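Long-range contacts in 1-pyrroline-5-carboxylate dehydrogenase (Thermus thermophilus, PDB 1UZB), which probably catalyses the NAD(P)-dependent oxidation of glutamate semialdehyde, the open form of 1-pyrroline-5-carboxylate, to glutamate in proline breakdown: residues A[150-158]-A[166-174]; A[478-486]-A[494-502]. All coordinates share one frame; numbering follows the deposited sequence.

How the contacts relate
From the N terminus, the chain leaves helix 128-149, runs through 150-158, turns, and comes back as strand 165-180; contact 1 closes that short loop. Some 300 residues later it leaves strand 468-471, and contact 2 closes a second loop just before and into helix 500-504. The two loops lie in series, neither nested nor crossing. In space they meet where Tyr152 OH lies 2.6 Å from Leu500 O, probably hydrogen-bonded. Beyond helix 500-504, strand 507-515 pairs antiparallel with strand 165-180, tying the C-terminal end to contact 1. Across the assembly, contact 1 faces contact 2 of the third subunit: Tyr171 bonds to Asp501 and Asn167 to Gln483 of that subunit.

Contact 1: A[150-158]-A[166-174]; sequences LRYRYPAVE and DNESFYVPL
Tyr154 reaches across to strand 165-180 and gives its hydroxyl proton to Glu168, with OH 2.6 Å from OE1. The donor comes in on the syn side, 35° out of the carboxylate plane. The same ring turns its edge onto a face of Phe170, planes 73° apart, Tyr154 CD2 resting 3.7 Å from Phe170 CG. Tyr154 CG, set anti to its own main-chain nitrogen (chi1 175°), carries the ring over the strand. Tyrosine suits both partners, a flat edge for Phe170 and a hydroxyl for Glu168; with an alanine here the Phe170 face would probably be uncovered and Glu168 left without this donor. Further along, Tyr171 is held between two neighbours on opposite faces. Val157 CG2 makes a CH-pi contact, 4.1 Å from the ring centroid, while Tyr152 brings its edge to the other face in an offset T-shaped pair, its CD2 3.8 Å from Tyr171 CD1.

The backbones are joined more loosely: a weak bond runs from Val157 N to Ser169 O at 3.4 Å, and two waters fill in where direct pairing fails. One links Tyr152 O, Ala156 N and Tyr171 N; the other bridges Val157 O and Ser169 N. A cis peptide before Pro155 bends the incoming chain beside the strand.

Outside the contact, Arg100 of the second subunit and Arg461 of the third both form salt bridges with Glu168, so its negative charge is probably well balanced. Such subunit-bridging use of a protruding beta strand, here paired with strand 507-515, is characteristic of the oligomerisation domain of aldehyde dehydrogenases.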
# COMPACT_ATOMS: atom_id res chain seq x y z
N LEU A 150 9.99 -1.11 15.74
CA LEU A 150 9.37 -2.21 15.01
C LEU A 150 9.50 -2.06 13.50
O LEU A 150 9.40 -3.05 12.76
CB LEU A 150 7.90 -2.34 15.40
CG LEU A 150 7.68 -2.91 16.81
CD1 LEU A 150 6.24 -2.71 17.23
CD2 LEU A 150 8.06 -4.38 16.83
N ARG A 151 9.74 -0.84 13.04
CA ARG A 151 9.88 -0.58 11.61
C ARG A 151 11.21 -1.13 11.08
O ARG A 151 11.41 -1.22 9.87
CB ARG A 151 9.80 0.92 11.34
CG ARG A 151 8.46 1.55 11.74
CD ARG A 151 7.35 1.15 10.78
NE ARG A 151 7.41 1.90 9.53
CZ ARG A 151 6.97 3.15 9.39
NH1 ARG A 151 6.43 3.79 10.42
NH2 ARG A 151 7.09 3.76 8.22
N TYR A 152 12.11 -1.49 11.99
CA TYR A 152 13.42 -2.02 11.62
C TYR A 152 13.55 -3.52 11.88
O TYR A 152 14.63 -4.08 11.74
CB TYR A 152 14.53 -1.31 12.40
CG TYR A 152 14.68 0.16 12.08
CD1 TYR A 152 13.95 1.13 12.78
CD2 TYR A 152 15.54 0.59 11.08
CE1 TYR A 152 14.08 2.48 12.48
CE2 TYR A 152 15.68 1.94 10.77
CZ TYR A 152 14.95 2.88 11.47
OH TYR A 152 15.09 4.21 11.17
N ARG A 153 12.45 -4.16 12.26
CA ARG A 153 12.49 -5.58 12.59
C ARG A 153 12.90 -6.53 11.47
O ARG A 153 12.66 -6.28 10.29
CB ARG A 153 11.16 -6.03 13.20
CG ARG A 153 10.02 -6.23 12.21
CD ARG A 153 8.71 -6.45 12.96
NE ARG A 153 7.64 -6.96 12.12
CZ ARG A 153 7.53 -8.22 11.72
NH1 ARG A 153 8.44 -9.12 12.09
NH2 ARG A 153 6.52 -8.60 10.95
N TYR A 154 13.52 -7.64 11.87
CA TYR A 154 14.02 -8.67 10.96
C TYR A 154 12.98 -9.26 10.00
O TYR A 154 11.93 -9.72 10.44
CB TYR A 154 14.62 -9.81 11.80
CG TYR A 154 15.06 -11.02 11.00
CD1 TYR A 154 14.24 -12.14 10.87
CD2 TYR A 154 16.31 -11.03 10.37
CE1 TYR A 154 14.65 -13.25 10.14
CE2 TYR A 154 16.73 -12.14 9.64
CZ TYR A 154 15.90 -13.24 9.52
OH TYR A 154 16.32 -14.34 8.80
N PRO A 155 13.24 -9.20 8.68
CA PRO A 155 14.36 -8.64 7.92
C PRO A 155 13.78 -7.39 7.25
O PRO A 155 12.94 -7.50 6.35
CB PRO A 155 14.67 -9.74 6.90
CG PRO A 155 13.81 -10.93 7.31
CD PRO A 155 12.61 -10.28 7.90
N ALA A 156 14.21 -6.21 7.68
CA ALA A 156 13.63 -4.97 7.17
C ALA A 156 14.15 -4.32 5.89
O ALA A 156 13.52 -3.38 5.40
CB ALA A 156 13.66 -3.93 8.29
N VAL A 157 15.24 -4.81 5.33
CA VAL A 157 15.78 -4.16 4.14
C VAL A 157 15.22 -4.58 2.78
O VAL A 157 15.10 -5.76 2.47
CB VAL A 157 17.31 -4.31 4.10
CG1 VAL A 157 17.88 -3.51 2.94
CG2 VAL A 157 17.91 -3.85 5.43
N GLU A 158 14.89 -3.58 1.97
CA GLU A 158 14.35 -3.78 0.63
C GLU A 158 15.51 -4.03 -0.34
O GLU A 158 16.33 -3.14 -0.56
CB GLU A 158 13.58 -2.53 0.21
CG GLU A 158 12.94 -2.58 -1.17
CD GLU A 158 12.28 -1.27 -1.52
OE1 GLU A 158 11.57 -0.71 -0.66
OE2 GLU A 158 12.45 -0.79 -2.66
N ASP A 166 18.53 -16.63 -2.24
CA ASP A 166 17.76 -15.90 -1.25
C ASP A 166 18.74 -14.82 -0.80
O ASP A 166 19.87 -15.12 -0.44
CB ASP A 166 17.38 -16.79 -0.06
CG ASP A 166 16.55 -16.04 0.97
OD1 ASP A 166 17.07 -15.75 2.07
OD2 ASP A 166 15.38 -15.73 0.68
N ASN A 167 18.31 -13.57 -0.88
CA ASN A 167 19.14 -12.45 -0.46
C ASN A 167 18.38 -11.71 0.61
O ASN A 167 17.34 -11.10 0.34
CB ASN A 167 19.48 -11.56 -1.65
CG ASN A 167 20.59 -12.15 -2.50
OD1 ASN A 167 21.75 -12.12 -2.11
ND2 ASN A 167 20.23 -12.71 -3.65
N GLU A 168 18.91 -11.77 1.82
CA GLU A 168 18.26 -11.18 2.97
C GLU A 168 19.16 -10.19 3.70
O GLU A 168 20.24 -10.56 4.16
CB GLU A 168 17.87 -12.30 3.92
CG GLU A 168 17.04 -11.91 5.12
CD GLU A 168 16.77 -13.10 6.01
OE1 GLU A 168 17.67 -13.47 6.79
OE2 GLU A 168 15.68 -13.69 5.90
N SER A 169 18.72 -8.94 3.77
CA SER A 169 19.47 -7.91 4.48
C SER A 169 18.66 -7.50 5.70
O SER A 169 17.43 -7.37 5.64
CB SER A 169 19.75 -6.71 3.58
OG SER A 169 20.81 -7.01 2.69
N PHE A 170 19.34 -7.31 6.82
CA PHE A 170 18.68 -6.95 8.06
C PHE A 170 19.58 -6.14 8.98
O PHE A 170 20.80 -6.13 8.83
CB PHE A 170 18.18 -8.21 8.79
CG PHE A 170 19.25 -9.25 9.00
CD1 PHE A 170 19.52 -10.22 8.03
CD2 PHE A 170 19.98 -9.28 10.18
CE1 PHE A 170 20.50 -11.20 8.25
CE2 PHE A 170 20.95 -10.25 10.41
CZ PHE A 170 21.21 -11.21 9.44
N TYR A 171 18.96 -5.46 9.94
CA TYR A 171 19.69 -4.64 10.88
C TYR A 171 20.00 -5.36 12.18
O TYR A 171 19.26 -6.25 12.62
CB TYR A 171 18.91 -3.37 11.20
CG TYR A 171 18.65 -2.51 10.00
CD1 TYR A 171 17.36 -2.39 9.47
CD2 TYR A 171 19.69 -1.82 9.38
CE1 TYR A 171 17.12 -1.62 8.34
CE2 TYR A 171 19.46 -1.04 8.25
CZ TYR A 171 18.17 -0.94 7.74
OH TYR A 171 17.94 -0.17 6.62
N VAL A 172 21.11 -4.96 12.79
CA VAL A 172 21.52 -5.51 14.06
C VAL A 172 22.09 -4.37 14.89
O VAL A 172 22.66 -3.42 14.35
CB VAL A 172 22.55 -6.63 13.87
CG1 VAL A 172 21.94 -7.72 13.02
CG2 VAL A 172 23.82 -6.10 13.22
N PRO A 173 21.91 -4.43 16.22
CA PRO A 173 22.43 -3.38 17.09
C PRO A 173 23.95 -3.38 17.11
O PRO A 173 24.59 -4.38 16.75
CB PRO A 173 21.80 -3.72 18.45
CG PRO A 173 21.67 -5.21 18.39
CD PRO A 173 21.18 -5.45 16.99
N LEU A 174 24.53 -2.27 17.54
CA LEU A 174 25.98 -2.10 17.57
C LEU A 174 26.70 -2.73 18.76
O LEU A 174 27.73 -3.38 18.59
CB LEU A 174 26.32 -0.61 17.53
CG LEU A 174 25.73 0.20 16.37
CD1 LEU A 174 26.02 1.68 16.56
CD2 LEU A 174 26.31 -0.31 15.06
O HOH W 1 16.04 -5.92 10.06
O HOH W 2 15.94 -8.14 3.39

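Contact 2: A[478-486]-A[494-502]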
# COMPACT_ATOMS: atom_id res chain seq x y z
N ALA A 478 9.94 21.53 20.73
CA ALA A 478 9.71 20.59 19.64
C ALA A 478 9.06 19.33 20.20
O ALA A 478 9.52 18.78 21.21
CB ALA A 478 11.03 20.24 18.96
N LEU A 479 8.00 18.87 19.56
CA LEU A 479 7.29 17.68 20.01
C LEU A 479 7.78 16.42 19.32
O LEU A 479 7.96 16.39 18.11
CB LEU A 479 5.79 17.83 19.77
CG LEU A 479 5.09 18.91 20.60
CD1 LEU A 479 3.66 19.07 20.11
CD2 LEU A 479 5.12 18.54 22.07
N VAL A 480 8.00 15.37 20.11
CA VAL A 480 8.44 14.09 19.60
C VAL A 480 7.47 13.64 18.50
O VAL A 480 6.25 13.76 18.64
CB VAL A 480 8.46 13.03 20.73
CG1 VAL A 480 8.63 11.63 20.15
CG2 VAL A 480 9.60 13.35 21.69
N GLY A 481 8.03 13.16 17.39
CA GLY A 481 7.21 12.68 16.28
C GLY A 481 6.73 13.76 15.32
O GLY A 481 6.73 13.56 14.11
N VAL A 482 6.33 14.90 15.86
CA VAL A 482 5.83 16.02 15.07
C VAL A 482 6.96 16.82 14.43
O VAL A 482 6.92 17.13 13.23
CB VAL A 482 5.01 16.99 15.95
CG1 VAL A 482 4.43 18.11 15.09
CG2 VAL A 482 3.90 16.23 16.67
N GLN A 483 7.96 17.15 15.24
CA GLN A 483 9.09 17.93 14.79
C GLN A 483 10.44 17.28 15.06
O GLN A 483 11.04 17.49 16.13
CB GLN A 483 9.06 19.32 15.45
CG GLN A 483 7.90 20.20 14.99
CD GLN A 483 6.94 20.57 16.10
OE1 GLN A 483 7.19 20.35 17.28
NE2 GLN A 483 5.82 21.17 15.71
N PRO A 484 10.94 16.45 14.12
CA PRO A 484 12.24 15.79 14.30
C PRO A 484 13.21 16.87 14.77
O PRO A 484 13.34 17.91 14.13
CB PRO A 484 12.55 15.30 12.89
CG PRO A 484 11.19 14.92 12.38
CD PRO A 484 10.31 16.06 12.84
N PHE A 485 13.89 16.63 15.89
CA PHE A 485 14.77 17.64 16.46
C PHE A 485 16.27 17.42 16.32
O PHE A 485 16.81 16.40 16.75
CB PHE A 485 14.42 17.81 17.94
CG PHE A 485 15.08 19.00 18.58
CD1 PHE A 485 14.65 20.29 18.28
CD2 PHE A 485 16.16 18.83 19.44
CE1 PHE A 485 15.29 21.39 18.84
CE2 PHE A 485 16.80 19.93 20.00
CZ PHE A 485 16.36 21.21 19.70
N GLY A 486 16.95 18.40 15.73
CA GLY A 486 18.38 18.29 15.52
C GLY A 486 18.80 19.37 14.55
O GLY A 486 18.02 19.76 13.68
N ASN A 494 23.18 16.38 13.42
CA ASN A 494 21.85 16.24 12.84
C ASN A 494 21.18 14.90 13.15
O ASN A 494 20.48 14.33 12.31
CB ASN A 494 21.90 16.45 11.31
CG ASN A 494 20.52 16.70 10.70
OD1 ASN A 494 20.05 15.93 9.87
ND2 ASN A 494 19.88 17.79 11.12
N ALA A 495 21.41 14.38 14.35
CA ALA A 495 20.77 13.14 14.76
C ALA A 495 19.38 13.60 15.20
O ALA A 495 19.22 14.15 16.29
CB ALA A 495 21.51 12.51 15.94
N LYS A 496 18.40 13.41 14.33
CA LYS A 496 17.04 13.85 14.59
C LYS A 496 16.30 13.02 15.64
O LYS A 496 15.87 11.90 15.37
CB LYS A 496 16.24 13.86 13.29
CG LYS A 496 16.61 15.00 12.33
CD LYS A 496 16.31 16.35 12.97
CE LYS A 496 15.97 17.42 11.95
NZ LYS A 496 15.58 18.69 12.61
N THR A 497 16.15 13.58 16.84
CA THR A 497 15.45 12.87 17.90
C THR A 497 13.95 12.92 17.64
O THR A 497 13.45 13.83 16.98
CB THR A 497 15.75 13.47 19.29
OG1 THR A 497 15.22 14.80 19.36
CG2 THR A 497 17.25 13.49 19.56
N GLY A 498 13.23 11.93 18.16
CA GLY A 498 11.79 11.89 17.97
C GLY A 498 11.41 11.66 16.52
O GLY A 498 10.37 12.13 16.06
N ALA A 499 12.27 10.94 15.80
CA ALA A 499 12.03 10.65 14.39
C ALA A 499 12.49 9.23 14.09
O ALA A 499 13.37 8.69 14.76
CB ALA A 499 12.80 11.63 13.52
N LEU A 500 11.88 8.62 13.08
CA LEU A 500 12.22 7.26 12.68
C LEU A 500 13.72 7.11 12.42
O LEU A 500 14.32 6.12 12.80
CB LEU A 500 11.43 6.87 11.43
CG LEU A 500 9.91 6.85 11.56
CD1 LEU A 500 9.27 6.67 10.19
CD2 LEU A 500 9.49 5.74 12.50
N ASP A 501 14.31 8.12 11.77
CA ASP A 501 15.73 8.10 11.43
C ASP A 501 16.67 7.98 12.62
O ASP A 501 17.79 7.51 12.48
CB ASP A 501 16.11 9.36 10.64
CG ASP A 501 15.66 9.31 9.20
OD1 ASP A 501 15.01 8.32 8.79
OD2 ASP A 501 15.98 10.27 8.46
N TYR A 502 16.21 8.40 13.80
CA TYR A 502 17.07 8.34 14.97
C TYR A 502 17.59 6.94 15.27
O TYR A 502 18.77 6.75 15.54
CB TYR A 502 16.33 8.87 16.20
CG TYR A 502 17.20 9.15 17.40
CD1 TYR A 502 18.17 10.15 17.37
CD2 TYR A 502 17.00 8.47 18.60
CE1 TYR A 502 18.91 10.48 18.50
CE2 TYR A 502 17.73 8.79 19.75
CZ TYR A 502 18.68 9.80 19.69
OH TYR A 502 19.37 10.16 20.82
O HOH W 3 9.25 12.37 13.37
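Phe485 and Thr497 form a single antiparallel bridge, a hydrogen-bonded pair: Phe485 N gives a nearly straight bond (171°) to Thr497 O at 3.0 Å, and Thr497 N returns one to Phe485 O at 2.9 Å. A third backbone bond joins Gly481 N to Gly498 O at 2.9 Å, and a water spans Gly481 O and the same Gly498 O.

The charged grip comes from Lys496. A bend at chi2 (-63°) folds its long chain back over Pro484, bringing NZ 2.8 Å from Pro484 O, above the carbonyl plane, and 2.9 Å from Gly486 O, on a lone pair. With Gly467 O as a further acceptor, the buried ammonium group is met by three backbone carbonyls.

Apolar packing is modest, at ordinary van der Waals distance. Pro484 CB lies 3.7 Å from Ala499 CB, and Val480 CG1 touches Gly498 CA at 3.8 Å. Glycines suit the close approach of the two backbones: a beta carbon on Gly486 would sit 3.1 Å from Ala495 O, while Gly498 also has positive phi.

Pro484 to Gly486 open the PFGGxKxSG signature of aldehyde dehydrogenases, here fastened to the chain entering helix 500-504.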